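Local structure of probable transcriptional regulator (Pseudomonas aeruginosa PAO1, 2GEN) at residues H162-Q167 and G171-A176; G110-G115 and E119-D124. The protein probably binds regulatory DNA as a dimeric transcription factor of the TetR family, through an N-terminal helix-turn-helix domain. All coordinates share one frame; numbering follows the deposited sequence.

Overall arrangement
Both contacts join segments close in sequence, each pair separated by three residues, but they differ in chemistry and depth. Interaction 2 is largely buried and apolar: it packs the end of helix 99-114 against the start of helix 118-141, with no hydrogen bond between the segments and 126 Å² buried, both sides summed. Interaction 1 lies at the surface, where the end of helix 150-169 meets the loop that leads to helix 181-192; it buries 291 Å² on the same count and adds two hydrogen bonds to a small apolar contact. They share no helix, although helices 118-141 and 150-169 are consecutive. Within one chain their centres are 27 Å apart; across the dimer, Glu113 packs on Arg172 of the second subunit.

Interaction 1: H162-Q167 and G171-A176; sequences HDLARQ and GRTRVA
Gln167 and Arg172 meet through two bent side chains: Gln167 folds at chi2 (-58°) and Arg172 at chi3 (-71°), which brings the amide to the guanidinium edge. Arg172 NH2 donates to Gln167 OE1 at 3.0 Å, with an N-H...O angle of 178°. The acceptor lies in the guanidinium plane, yet the donor sits above the amide plane, so the bond is straight at the arginine but is not made along a lone pair of the amide. The same two residues are also joined through the backbone: Arg172 N donates to Gln167 O at 2.8 Å. This bond belongs to the Schellman motif that ends the helix, in which Gly171 takes positive phi. Beyond the turn, Thr173 CG2 packs 3.5 Å from Gln167 CB and 3.9 Å from Leu164 CD1, while Thr173 OG1 donates to Val175 O at 3.0 Å, in the carbonyl plane and on a lone pair. The methyl thus faces the helix while the hydroxyl bonds within its own loop. The contact takes part in the dimer interface: Leu164 packs on Ser155 of the second subunit and Arg174 forms a salt bridge with its Asp150. It joins the end of helix 150-169 to the loop preceding helix 181-192.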
loop_
_atom_site.group_PDB
_atom_site.type_symbol
_atom_site.label_atom_id
_atom_site.label_comp_id
_atom_site.label_asym_id
_atom_site.label_seq_id
_atom_site.Cartn_x
_atom_site.Cartn_y
_atom_site.Cartn_z
ATOM N N HIS A 162 6.665 2.739 2.184
ATOM C CA HIS A 162 5.744 1.664 1.899
ATOM C C HIS A 162 5.413 1.609 0.391
ATOM O O HIS A 162 5.382 0.520 -0.229
ATOM C CB HIS A 162 4.436 1.853 2.691
ATOM C CG HIS A 162 4.502 1.408 4.116
ATOM N ND1 HIS A 162 3.426 1.553 4.986
ATOM C CD2 HIS A 162 5.497 0.829 4.842
ATOM C CE1 HIS A 162 3.749 1.049 6.169
ATOM N NE2 HIS A 162 4.999 0.607 6.112
ATOM N N ASP A 163 5.130 2.780 -0.170
ATOM C CA ASP A 163 4.704 2.844 -1.558
ATOM C C ASP A 163 5.840 2.431 -2.506
ATOM O O ASP A 163 5.627 1.597 -3.397
ATOM C CB ASP A 163 4.187 4.237 -1.887
ATOM C CG ASP A 163 3.426 4.277 -3.194
ATOM O OD1 ASP A 163 2.256 3.787 -3.230
ATOM O OD2 ASP A 163 4.003 4.785 -4.173
ATOM N N LEU A 164 7.024 3.001 -2.326
ATOM C CA LEU A 164 8.185 2.637 -3.166
ATOM C C LEU A 164 8.530 1.148 -3.008
ATOM O O LEU A 164 8.786 0.460 -4.001
ATOM C CB LEU A 164 9.378 3.498 -2.839
ATOM C CG LEU A 164 10.566 3.456 -3.831
ATOM C CD1 LEU A 164 10.074 3.729 -5.268
ATOM C CD2 LEU A 164 11.623 4.472 -3.458
ATOM N N ALA A 165 8.509 0.642 -1.771
ATOM C CA ALA A 165 8.792 -0.771 -1.539
ATOM C C ALA A 165 7.826 -1.676 -2.300
ATOM O O ALA A 165 8.249 -2.625 -2.968
ATOM C CB ALA A 165 8.741 -1.085 -0.059
ATOM N N ARG A 166 6.531 -1.364 -2.207
ATOM C CA ARG A 166 5.495 -2.093 -2.960
ATOM C C ARG A 166 5.820 -2.134 -4.483
ATOM O O ARG A 166 5.867 -3.220 -5.096
ATOM C CB ARG A 166 4.123 -1.448 -2.667
ATOM C CG ARG A 166 2.925 -2.307 -2.961
ATOM C CD ARG A 166 1.582 -1.659 -2.466
ATOM N NE ARG A 166 1.229 -1.861 -1.057
ATOM C CZ ARG A 166 0.631 -2.952 -0.556
ATOM N NH1 ARG A 166 0.347 -3.992 -1.334
ATOM N NH2 ARG A 166 0.348 -3.017 0.742
ATOM N N GLN A 167 6.124 -0.972 -5.069
ATOM C CA GLN A 167 6.428 -0.877 -6.509
ATOM C C GLN A 167 7.700 -1.614 -6.856
ATOM O O GLN A 167 7.775 -2.316 -7.872
ATOM C CB GLN A 167 6.568 0.587 -6.910
ATOM C CG GLN A 167 5.279 1.412 -6.652
ATOM C CD GLN A 167 4.086 0.825 -7.393
ATOM O OE1 GLN A 167 3.180 0.258 -6.778
ATOM N NE2 GLN A 167 4.100 0.933 -8.720
ATOM N N GLY A 171 8.502 -5.236 -9.180
ATOM C CA GLY A 171 9.302 -4.980 -10.390
ATOM C C GLY A 171 8.762 -3.834 -11.236
ATOM O O GLY A 171 8.794 -3.893 -12.472
ATOM N N ARG A 172 8.255 -2.783 -10.583
ATOM C CA ARG A 172 7.632 -1.676 -11.328
ATOM C C ARG A 172 8.361 -0.339 -11.218
ATOM O O ARG A 172 7.786 0.701 -11.583
ATOM C CB ARG A 172 6.172 -1.506 -10.921
ATOM C CG ARG A 172 5.333 -2.742 -11.093
ATOM C CD ARG A 172 3.867 -2.418 -11.002
ATOM N NE ARG A 172 3.425 -2.077 -9.654
ATOM C CZ ARG A 172 2.691 -2.866 -8.868
ATOM N NH1 ARG A 172 2.317 -4.068 -9.280
ATOM N NH2 ARG A 172 2.324 -2.451 -7.661
ATOM N N THR A 173 9.599 -0.363 -10.723
ATOM C CA THR A 173 10.423 0.849 -10.567
ATOM C C THR A 173 11.678 0.848 -11.464
ATOM O O THR A 173 12.180 -0.204 -11.836
ATOM C CB THR A 173 10.929 1.052 -9.092
ATOM O OG1 THR A 173 11.922 0.070 -8.763
ATOM C CG2 THR A 173 9.803 0.985 -8.095
ATOM N N ARG A 174 12.180 2.044 -11.772
ATOM C CA ARG A 174 13.496 2.183 -12.407
ATOM C C ARG A 174 14.557 2.638 -11.394
ATOM O O ARG A 174 15.502 3.339 -11.785
ATOM C CB ARG A 174 13.491 3.189 -13.579
ATOM C CG ARG A 174 12.199 3.457 -14.297
ATOM C CD ARG A 174 12.197 4.892 -14.800
ATOM N NE ARG A 174 10.963 5.607 -14.476
ATOM C CZ ARG A 174 10.713 6.890 -14.766
ATOM N NH1 ARG A 174 11.597 7.655 -15.413
ATOM N NH2 ARG A 174 9.557 7.422 -14.401
ATOM N N VAL A 175 14.405 2.277 -10.111
ATOM C CA VAL A 175 15.427 2.568 -9.087
ATOM C C VAL A 175 15.689 1.384 -8.157
ATOM O O VAL A 175 14.830 0.529 -8.002
ATOM C CB VAL A 175 15.089 3.816 -8.192
ATOM C CG1 VAL A 175 15.850 5.034 -8.659
ATOM C CG2 VAL A 175 13.619 4.075 -8.104
ATOM N N ALA A 176 16.890 1.317 -7.580
ATOM C CA ALA A 176 17.185 0.324 -6.549
ATOM C C ALA A 176 16.619 0.896 -5.240
ATOM O O ALA A 176 16.912 2.052 -4.901
ATOM C CB ALA A 176 18.679 0.100 -6.435
#

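Interaction 2: G110-G115 and E119-D124; sequences GRVEAG and ERLRAD
The side chains of Val112 and Leu121 cross at about a right angle where a short turn joins helices 99-114 and 118-141 in the all-helical TetR-family fold. Both CB atoms point toward the opposite segment, and the side chains meet through single methyls: Val112 CG1 lies 4.0 Å from Leu121 CD2. The first torsions explain this meeting, since Val112 CG1 and Leu121 CG each stand opposite their own backbone N (chi1 176° in both), directing the branches toward each other. The backbones stay apart, with 6.7 Å between Glu113 CA and Leu121 CA, the nearest such pair, and no hydrogen bond links the segments. Packing of apolar carbon atoms therefore carries the contact. Helix 51-76 extends the apolar surroundings: its Tyr59 touches Val112 and its Ile63 touches Leu121. Glu113 contributes its aliphatic base alone. Its carboxylate is engaged by Arg109, through a salt bridge from OE2 to Arg109 NH1, and the residue also packs on Arg172 of the second subunit. The helix stops at Ala114, and Gly115 already has non-helical backbone angles. Leu121 CD2 bridges both partners, coming within 3.9 Å of Glu113 CB as well as touching the valine methyl.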
loop_
_atom_site.group_PDB
_atom_site.type_symbol
_atom_site.label_atom_id
_atom_site.label_comp_id
_atom_site.label_asym_id
_atom_site.label_seq_id
_atom_site.Cartn_x
_atom_site.Cartn_y
_atom_site.Cartn_z
ATOM N N GLY A 110 -4.831 -9.560 5.386
ATOM C CA GLY A 110 -6.263 -9.911 5.375
ATOM C C GLY A 110 -6.500 -11.336 5.828
ATOM O O GLY A 110 -7.346 -11.611 6.714
ATOM N N ARG A 111 -5.724 -12.238 5.238
ATOM C CA ARG A 111 -5.789 -13.648 5.556
ATOM C C ARG A 111 -5.507 -13.919 7.039
ATOM O O ARG A 111 -6.234 -14.658 7.684
ATOM C CB ARG A 111 -4.855 -14.423 4.633
ATOM C CG ARG A 111 -4.930 -15.928 4.809
ATOM C CD ARG A 111 -4.336 -16.654 3.639
ATOM N NE ARG A 111 -4.184 -18.085 3.917
ATOM C CZ ARG A 111 -4.025 -19.008 2.973
ATOM N NH1 ARG A 111 -4.012 -18.648 1.700
ATOM N NH2 ARG A 111 -3.884 -20.288 3.303
ATOM N N VAL A 112 -4.467 -13.291 7.597
ATOM C CA VAL A 112 -4.120 -13.508 8.998
ATOM C C VAL A 112 -5.163 -12.909 9.963
ATOM O O VAL A 112 -5.468 -13.501 10.996
ATOM C CB VAL A 112 -2.712 -12.910 9.326
ATOM C CG1 VAL A 112 -2.386 -13.050 10.835
ATOM C CG2 VAL A 112 -1.681 -13.583 8.485
ATOM N N GLU A 113 -5.665 -11.716 9.638
ATOM C CA GLU A 113 -6.611 -11.048 10.527
ATOM C C GLU A 113 -7.940 -11.823 10.543
ATOM O O GLU A 113 -8.600 -11.921 11.586
ATOM C CB GLU A 113 -6.785 -9.552 10.174
ATOM C CG GLU A 113 -7.088 -9.256 8.706
ATOM C CD GLU A 113 -7.499 -7.792 8.421
ATOM O OE1 GLU A 113 -8.360 -7.252 9.165
ATOM O OE2 GLU A 113 -6.978 -7.190 7.436
ATOM N N ALA A 114 -8.267 -12.441 9.409
ATOM C CA ALA A 114 -9.510 -13.216 9.261
ATOM C C ALA A 114 -9.523 -14.493 10.103
ATOM O O ALA A 114 -10.583 -14.925 10.552
ATOM C CB ALA A 114 -9.762 -13.539 7.804
ATOM N N GLY A 115 -8.348 -15.076 10.329
ATOM C CA GLY A 115 -8.219 -16.368 11.005
ATOM C C GLY A 115 -8.043 -16.315 12.503
ATOM O O GLY A 115 -8.472 -15.359 13.159
ATOM N N GLU A 119 -6.590 -12.057 16.981
ATOM C CA GLU A 119 -6.501 -11.416 18.286
ATOM C C GLU A 119 -5.064 -11.020 18.599
ATOM O O GLU A 119 -4.793 -9.912 19.106
ATOM C CB GLU A 119 -7.025 -12.361 19.376
ATOM C CG GLU A 119 -8.550 -12.398 19.491
ATOM C CD GLU A 119 -9.251 -13.262 18.424
ATOM O OE1 GLU A 119 -8.577 -14.024 17.672
ATOM O OE2 GLU A 119 -10.507 -13.184 18.361
ATOM N N ARG A 120 -4.143 -11.935 18.293
ATOM C CA ARG A 120 -2.729 -11.696 18.538
ATOM C C ARG A 120 -2.205 -10.602 17.638
ATOM O O ARG A 120 -1.371 -9.800 18.068
ATOM C CB ARG A 120 -1.923 -12.954 18.322
ATOM C CG ARG A 120 -1.856 -13.829 19.540
ATOM C CD ARG A 120 -1.144 -15.109 19.224
ATOM N NE ARG A 120 0.251 -14.889 18.856
ATOM C CZ ARG A 120 1.051 -15.815 18.328
ATOM N NH1 ARG A 120 0.601 -17.054 18.103
ATOM N NH2 ARG A 120 2.310 -15.499 18.018
ATOM N N LEU A 121 -2.674 -10.595 16.392
ATOM C CA LEU A 121 -2.317 -9.531 15.449
ATOM C C LEU A 121 -2.769 -8.161 15.999
ATOM O O LEU A 121 -1.983 -7.203 16.003
ATOM C CB LEU A 121 -2.880 -9.803 14.044
ATOM C CG LEU A 121 -2.681 -8.757 12.934
ATOM C CD1 LEU A 121 -1.204 -8.243 12.849
ATOM C CD2 LEU A 121 -3.181 -9.221 11.566
ATOM N N ARG A 122 -4.003 -8.084 16.498
ATOM C CA ARG A 122 -4.508 -6.831 17.090
ATOM C C ARG A 122 -3.677 -6.370 18.292
ATOM O O ARG A 122 -3.335 -5.171 18.389
ATOM C CB ARG A 122 -5.991 -6.928 17.494
ATOM C CG ARG A 122 -6.985 -6.986 16.343
ATOM C CD ARG A 122 -8.441 -7.124 16.890
ATOM N NE ARG A 122 -8.784 -6.066 17.855
ATOM C CZ ARG A 122 -9.112 -4.809 17.539
ATOM N NH1 ARG A 122 -9.135 -4.403 16.271
ATOM N NH2 ARG A 122 -9.413 -3.941 18.502
ATOM N N ALA A 123 -3.382 -7.296 19.212
ATOM C CA ALA A 123 -2.568 -7.006 20.389
ATOM C C ALA A 123 -1.133 -6.578 20.013
ATOM O O ALA A 123 -0.582 -5.603 20.590
ATOM C CB ALA A 123 -2.541 -8.219 21.312
ATOM N N ASP A 124 -0.534 -7.288 19.047
ATOM C CA ASP A 124 0.810 -6.928 18.556
ATOM C C ASP A 124 0.782 -5.532 17.955
ATOM O O ASP A 124 1.640 -4.700 18.294
ATOM C CB ASP A 124 1.325 -7.922 17.502
ATOM C CG ASP A 124 1.815 -9.213 18.116
ATOM O OD1 ASP A 124 1.650 -9.378 19.344
ATOM O OD2 ASP A 124 2.358 -10.059 17.365
#